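Local coordinates for superantigen-like protein SSL10 (Staphylococcus aureus subsp. aureus, PDB 6LWT) that probably inhibits classical-pathway complement activation by binding the Fc region of human IgG, so hindering C1q, and impairs plasma clotting through prothrombin, at residues K25-K36 with R66-Q77. Sequence-based numbering, arbitrary orientation.
Sequences KTMEMKNISALK and RSYEGLDVFFVQ
Met-27 and Met-29 pair through their backbones with Phe-75 and Val-73, and Ala-34 with Tyr-68, so that two antiparallel strand pairs follow one another along the same two segments. Ten backbone hydrogen bonds hold them. The bond from Val-73 N to Met-29 O, 2.8 Å, is nearly linear at 175°, whereas Ala-34 N approaches Tyr-68 O from above the carbonyl plane.

Between the two pairs both chains turn a corner through paired G1 bulges: Asn-31 and Ile-32 together face Leu-71, and Gly-70 and Leu-71 together face Ile-32. Asn-31 and Gly-70 both have positive phi, a conformation that these two residue types adopt readily. Ile-32 and Leu-71 then exchange two in-plane, lone-pair hydrogen bonds, with Ile-32 N lying 2.8 Å from Leu-71 O.

Apolar side chains fill the concave face. The Met-29 chain bends at its last torsion (chi3 -71°), turning CE toward two neighbours, a reach that suits the flexible thioether. Met-29 CE packs tightly against Phe-75 CB, at 3.3 Å, and lies beside Val-73 CG1. At the corner Ile-32 CB lies 4.1 Å from Leu-71 CB, and the small Ala-34 lets its CB sit 3.9 Å from Leu-71 CD1. Phe-44 of strand 41-46 covers Met-29 and Ile-32, while Phe-86 of strand 85-93 meets Phe-75.

On the other face, Glu-28 CG, a methylene, sits at the edge of the Phe-74 ring, 3.8 Å from Phe-74 CD1, and the carboxylate continues to a salt bridge with Lys-139 of helix 133-148. Asp-72 pairs with Lys-128, ahead of that helix.

This coiling of strands at a double bulge helps close the OB-fold barrel: hydrophobic contacts pack its interior, while its mixed outer face meets the beta-grasp helix through Thr-26, Phe-74 and Val-76 as well as through the charge of Glu-28.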
loop_
_atom_site.group_PDB
_atom_site.type_symbol
_atom_site.label_atom_id
_atom_site.label_comp_id
_atom_site.label_asym_id
_atom_site.label_seq_id
_atom_site.Cartn_x
_atom_site.Cartn_y
_atom_site.Cartn_z
ATOM N N LYS A 25 1.886 -10.526 -6.904
ATOM C CA LYS A 25 1.051 -11.316 -5.996
ATOM C C LYS A 25 0.740 -10.516 -4.747
ATOM O O LYS A 25 1.669 -10.007 -4.094
ATOM C CB LYS A 25 1.761 -12.603 -5.545
ATOM C CG LYS A 25 2.115 -13.589 -6.649
ATOM C CD LYS A 25 2.282 -15.012 -6.096
ATOM C CE LYS A 25 0.972 -15.804 -6.049
ATOM N NZ LYS A 25 0.819 -16.757 -7.189
ATOM N N THR A 26 -0.548 -10.429 -4.416
ATOM C CA THR A 26 -1.009 -9.819 -3.170
ATOM C C THR A 26 -2.111 -10.653 -2.554
ATOM O O THR A 26 -2.841 -11.336 -3.264
ATOM C CB THR A 26 -1.578 -8.392 -3.369
ATOM O OG1 THR A 26 -2.802 -8.437 -4.118
ATOM C CG2 THR A 26 -0.597 -7.520 -4.079
ATOM N N MET A 27 -2.250 -10.584 -1.238
ATOM C CA MET A 27 -3.354 -11.238 -0.539
ATOM C C MET A 27 -3.748 -10.388 0.641
ATOM O O MET A 27 -2.875 -9.858 1.336
ATOM C CB MET A 27 -2.939 -12.617 0.002
ATOM C CG MET A 27 -2.436 -13.619 -1.020
ATOM S SD MET A 27 -2.438 -15.303 -0.353
ATOM C CE MET A 27 -0.975 -15.221 0.667
ATOM N N GLU A 28 -5.057 -10.247 0.858
ATOM C CA GLU A 28 -5.581 -9.648 2.081
ATOM C C GLU A 28 -5.921 -10.778 3.022
ATOM O O GLU A 28 -6.737 -11.646 2.693
ATOM C CB GLU A 28 -6.826 -8.827 1.805
ATOM C CG GLU A 28 -6.571 -7.672 0.870
ATOM C CD GLU A 28 -7.724 -6.695 0.811
ATOM O OE1 GLU A 28 -8.133 -6.341 -0.315
ATOM O OE2 GLU A 28 -8.207 -6.273 1.888
ATOM N N MET A 29 -5.277 -10.787 4.181
ATOM C CA MET A 29 -5.455 -11.863 5.147
ATOM C C MET A 29 -5.969 -11.258 6.426
ATOM O O MET A 29 -5.324 -10.395 7.036
ATOM C CB MET A 29 -4.154 -12.603 5.372
ATOM C CG MET A 29 -3.661 -13.326 4.125
ATOM S SD MET A 29 -1.966 -13.874 4.290
ATOM C CE MET A 29 -1.114 -12.329 4.232
ATOM N N LYS A 30 -7.154 -11.714 6.810
ATOM C CA LYS A 30 -7.884 -11.170 7.937
ATOM C C LYS A 30 -7.761 -12.131 9.139
ATOM O O LYS A 30 -7.669 -13.360 8.968
ATOM C CB LYS A 30 -9.340 -10.923 7.490
ATOM C CG LYS A 30 -10.371 -10.851 8.595
ATOM C CD LYS A 30 -11.724 -10.374 8.080
ATOM C CE LYS A 30 -11.906 -8.869 8.255
ATOM N NZ LYS A 30 -13.312 -8.432 8.011
ATOM N N ASN A 31 -7.726 -11.566 10.343
ATOM C CA ASN A 31 -7.814 -12.345 11.585
ATOM C C ASN A 31 -6.674 -13.382 11.742
ATOM O O ASN A 31 -6.905 -14.559 12.059
ATOM C CB ASN A 31 -9.204 -13.010 11.657
ATOM C CG ASN A 31 -9.608 -13.385 13.068
ATOM O OD1 ASN A 31 -9.539 -12.564 13.986
ATOM N ND2 ASN A 31 -10.058 -14.619 13.248
ATOM N N ILE A 32 -5.447 -12.916 11.500
ATOM C CA ILE A 32 -4.238 -13.752 11.483
ATOM C C ILE A 32 -3.624 -13.863 12.880
ATOM O O ILE A 32 -3.528 -12.861 13.584
ATOM C CB ILE A 32 -3.187 -13.167 10.486
ATOM C CG1 ILE A 32 -3.653 -13.367 9.041
ATOM C CG2 ILE A 32 -1.786 -13.757 10.682
ATOM C CD1 ILE A 32 -3.925 -14.803 8.635
ATOM N N SER A 33 -3.225 -15.085 13.262
ATOM C CA SER A 33 -2.348 -15.326 14.420
ATOM C C SER A 33 -0.918 -15.484 13.933
ATOM O O SER A 33 -0.676 -16.148 12.927
ATOM C CB SER A 33 -2.742 -16.598 15.186
ATOM O OG SER A 33 -4.104 -16.570 15.556
ATOM N N ALA A 34 0.029 -14.886 14.650
ATOM C CA ALA A 34 1.427 -14.867 14.219
ATOM C C ALA A 34 2.385 -14.800 15.402
ATOM O O ALA A 34 1.999 -14.374 16.483
ATOM C CB ALA A 34 1.665 -13.705 13.277
ATOM N N LEU A 35 3.620 -15.238 15.182
ATOM C CA LEU A 35 4.679 -15.201 16.200
ATOM C C LEU A 35 5.801 -14.307 15.725
ATOM O O LEU A 35 6.152 -14.292 14.538
ATOM C CB LEU A 35 5.278 -16.597 16.473
ATOM C CG LEU A 35 4.377 -17.806 16.756
ATOM C CD1 LEU A 35 5.238 -18.948 17.281
ATOM C CD2 LEU A 35 3.273 -17.499 17.757
ATOM N N LYS A 36 6.416 -13.620 16.671
ATOM C CA LYS A 36 7.643 -12.886 16.417
ATOM C C LYS A 36 8.726 -13.864 15.956
ATOM O O LYS A 36 8.818 -14.976 16.487
ATOM C CB LYS A 36 8.128 -12.213 17.697
ATOM C CG LYS A 36 8.982 -10.990 17.479
ATOM C CD LYS A 36 8.144 -9.729 17.623
ATOM C CE LYS A 36 8.999 -8.480 17.686
ATOM N NZ LYS A 36 8.263 -7.407 18.417
ATOM N N ARG A 66 5.449 -11.334 21.818
ATOM C CA ARG A 66 5.947 -12.472 21.042
ATOM C C ARG A 66 4.904 -13.231 20.220
ATOM O O ARG A 66 5.278 -13.907 19.257
ATOM C CB ARG A 66 6.735 -13.439 21.938
ATOM C CG ARG A 66 8.212 -13.080 22.014
ATOM C CD ARG A 66 8.980 -13.957 22.987
ATOM N NE ARG A 66 8.666 -13.622 24.383
ATOM C CZ ARG A 66 8.016 -14.392 25.267
ATOM N NH1 ARG A 66 7.573 -15.615 24.956
ATOM N NH2 ARG A 66 7.810 -13.928 26.503
ATOM N N SER A 67 3.630 -13.169 20.604
ATOM C CA SER A 67 2.566 -13.796 19.823
ATOM C C SER A 67 1.359 -12.863 19.665
ATOM O O SER A 67 1.071 -12.053 20.547
ATOM C CB SER A 67 2.173 -15.163 20.408
ATOM O OG SER A 67 1.236 -15.057 21.455
ATOM N N TYR A 68 0.682 -12.981 18.521
ATOM C CA TYR A 68 -0.412 -12.081 18.136
ATOM C C TYR A 68 -1.579 -12.893 17.637
ATOM O O TYR A 68 -1.379 -13.976 17.078
ATOM C CB TYR A 68 0.047 -11.111 17.036
ATOM C CG TYR A 68 1.197 -10.232 17.477
ATOM C CD1 TYR A 68 2.510 -10.684 17.393
ATOM C CD2 TYR A 68 0.971 -8.966 18.002
ATOM C CE1 TYR A 68 3.567 -9.903 17.818
ATOM C CE2 TYR A 68 2.025 -8.174 18.434
ATOM C CZ TYR A 68 3.327 -8.650 18.338
ATOM O OH TYR A 68 4.385 -7.870 18.763
ATOM N N GLU A 69 -2.786 -12.364 17.856
ATOM C CA GLU A 69 -4.021 -12.884 17.280
ATOM C C GLU A 69 -4.792 -11.709 16.664
ATOM O O GLU A 69 -4.595 -10.560 17.051
ATOM C CB GLU A 69 -4.889 -13.561 18.348
ATOM C CG GLU A 69 -4.233 -14.754 19.037
ATOM C CD GLU A 69 -5.215 -15.587 19.864
ATOM O OE1 GLU A 69 -6.132 -15.005 20.495
ATOM O OE2 GLU A 69 -5.067 -16.831 19.892
ATOM N N GLY A 70 -5.658 -12.022 15.709
ATOM C CA GLY A 70 -6.552 -11.042 15.083
ATOM C C GLY A 70 -5.897 -9.948 14.258
ATOM O O GLY A 70 -6.451 -8.843 14.143
ATOM N N LEU A 71 -4.728 -10.241 13.686
ATOM C CA LEU A 71 -4.022 -9.288 12.834
ATOM C C LEU A 71 -4.701 -9.214 11.462
ATOM O O LEU A 71 -5.272 -10.200 10.962
ATOM C CB LEU A 71 -2.565 -9.707 12.626
ATOM C CG LEU A 71 -1.674 -9.810 13.852
ATOM C CD1 LEU A 71 -0.304 -10.287 13.427
ATOM C CD2 LEU A 71 -1.570 -8.477 14.570
ATOM N N ASP A 72 -4.626 -8.038 10.865
ATOM C CA ASP A 72 -5.036 -7.822 9.503
ATOM C C ASP A 72 -3.733 -7.580 8.758
ATOM O O ASP A 72 -2.997 -6.695 9.127
ATOM C CB ASP A 72 -5.938 -6.593 9.456
ATOM C CG ASP A 72 -6.411 -6.272 8.068
ATOM O OD1 ASP A 72 -7.144 -7.109 7.522
ATOM O OD2 ASP A 72 -6.090 -5.185 7.535
ATOM N N VAL A 73 -3.460 -8.375 7.726
ATOM C CA VAL A 73 -2.203 -8.309 6.970
ATOM C C VAL A 73 -2.494 -8.096 5.487
ATOM O O VAL A 73 -3.258 -8.871 4.876
ATOM C CB VAL A 73 -1.340 -9.583 7.167
ATOM C CG1 VAL A 73 -0.011 -9.467 6.425
ATOM C CG2 VAL A 73 -1.057 -9.790 8.651
ATOM N N PHE A 74 -1.913 -7.035 4.921
ATOM C CA PHE A 74 -1.923 -6.822 3.477
ATOM C C PHE A 74 -0.574 -7.278 2.951
ATOM O O PHE A 74 0.447 -6.596 3.114
ATOM C CB PHE A 74 -2.190 -5.380 3.078
ATOM C CG PHE A 74 -2.264 -5.188 1.582
ATOM C CD1 PHE A 74 -3.356 -5.673 0.877
ATOM C CD2 PHE A 74 -1.259 -4.547 0.885
ATOM C CE1 PHE A 74 -3.452 -5.505 -0.502
ATOM C CE2 PHE A 74 -1.340 -4.387 -0.498
ATOM C CZ PHE A 74 -2.434 -4.865 -1.192
ATOM N N PHE A 75 -0.588 -8.448 2.329
ATOM C CA PHE A 75 0.631 -9.097 1.824
ATOM C C PHE A 75 0.924 -8.633 0.408
ATOM O O PHE A 75 0.017 -8.640 -0.439
ATOM C CB PHE A 75 0.433 -10.617 1.869
ATOM C CG PHE A 75 1.457 -11.403 1.096
ATOM C CD1 PHE A 75 1.275 -11.675 -0.267
ATOM C CD2 PHE A 75 2.590 -11.892 1.733
ATOM C CE1 PHE A 75 2.230 -12.398 -0.978
ATOM C CE2 PHE A 75 3.535 -12.624 1.032
ATOM C CZ PHE A 75 3.363 -12.868 -0.322
ATOM N N VAL A 76 2.173 -8.227 0.159
ATOM C CA VAL A 76 2.690 -8.001 -1.190
ATOM C C VAL A 76 3.998 -8.781 -1.302
ATOM O O VAL A 76 4.908 -8.592 -0.500
ATOM C CB VAL A 76 2.921 -6.497 -1.469
ATOM C CG1 VAL A 76 3.581 -6.274 -2.825
ATOM C CG2 VAL A 76 1.594 -5.743 -1.377
ATOM N N GLN A 77 4.108 -9.644 -2.301
ATOM C CA GLN A 77 5.329 -10.450 -2.452
ATOM C C GLN A 77 6.550 -9.607 -2.817
ATOM O O GLN A 77 6.583 -8.980 -3.866
ATOM C CB GLN A 77 5.145 -11.560 -3.492
ATOM C CG GLN A 77 6.319 -12.542 -3.464
ATOM C CD GLN A 77 6.120 -13.781 -4.309
ATOM O OE1 GLN A 77 7.012 -14.161 -5.075
ATOM N NE2 GLN A 77 4.992 -14.428 -4.160
#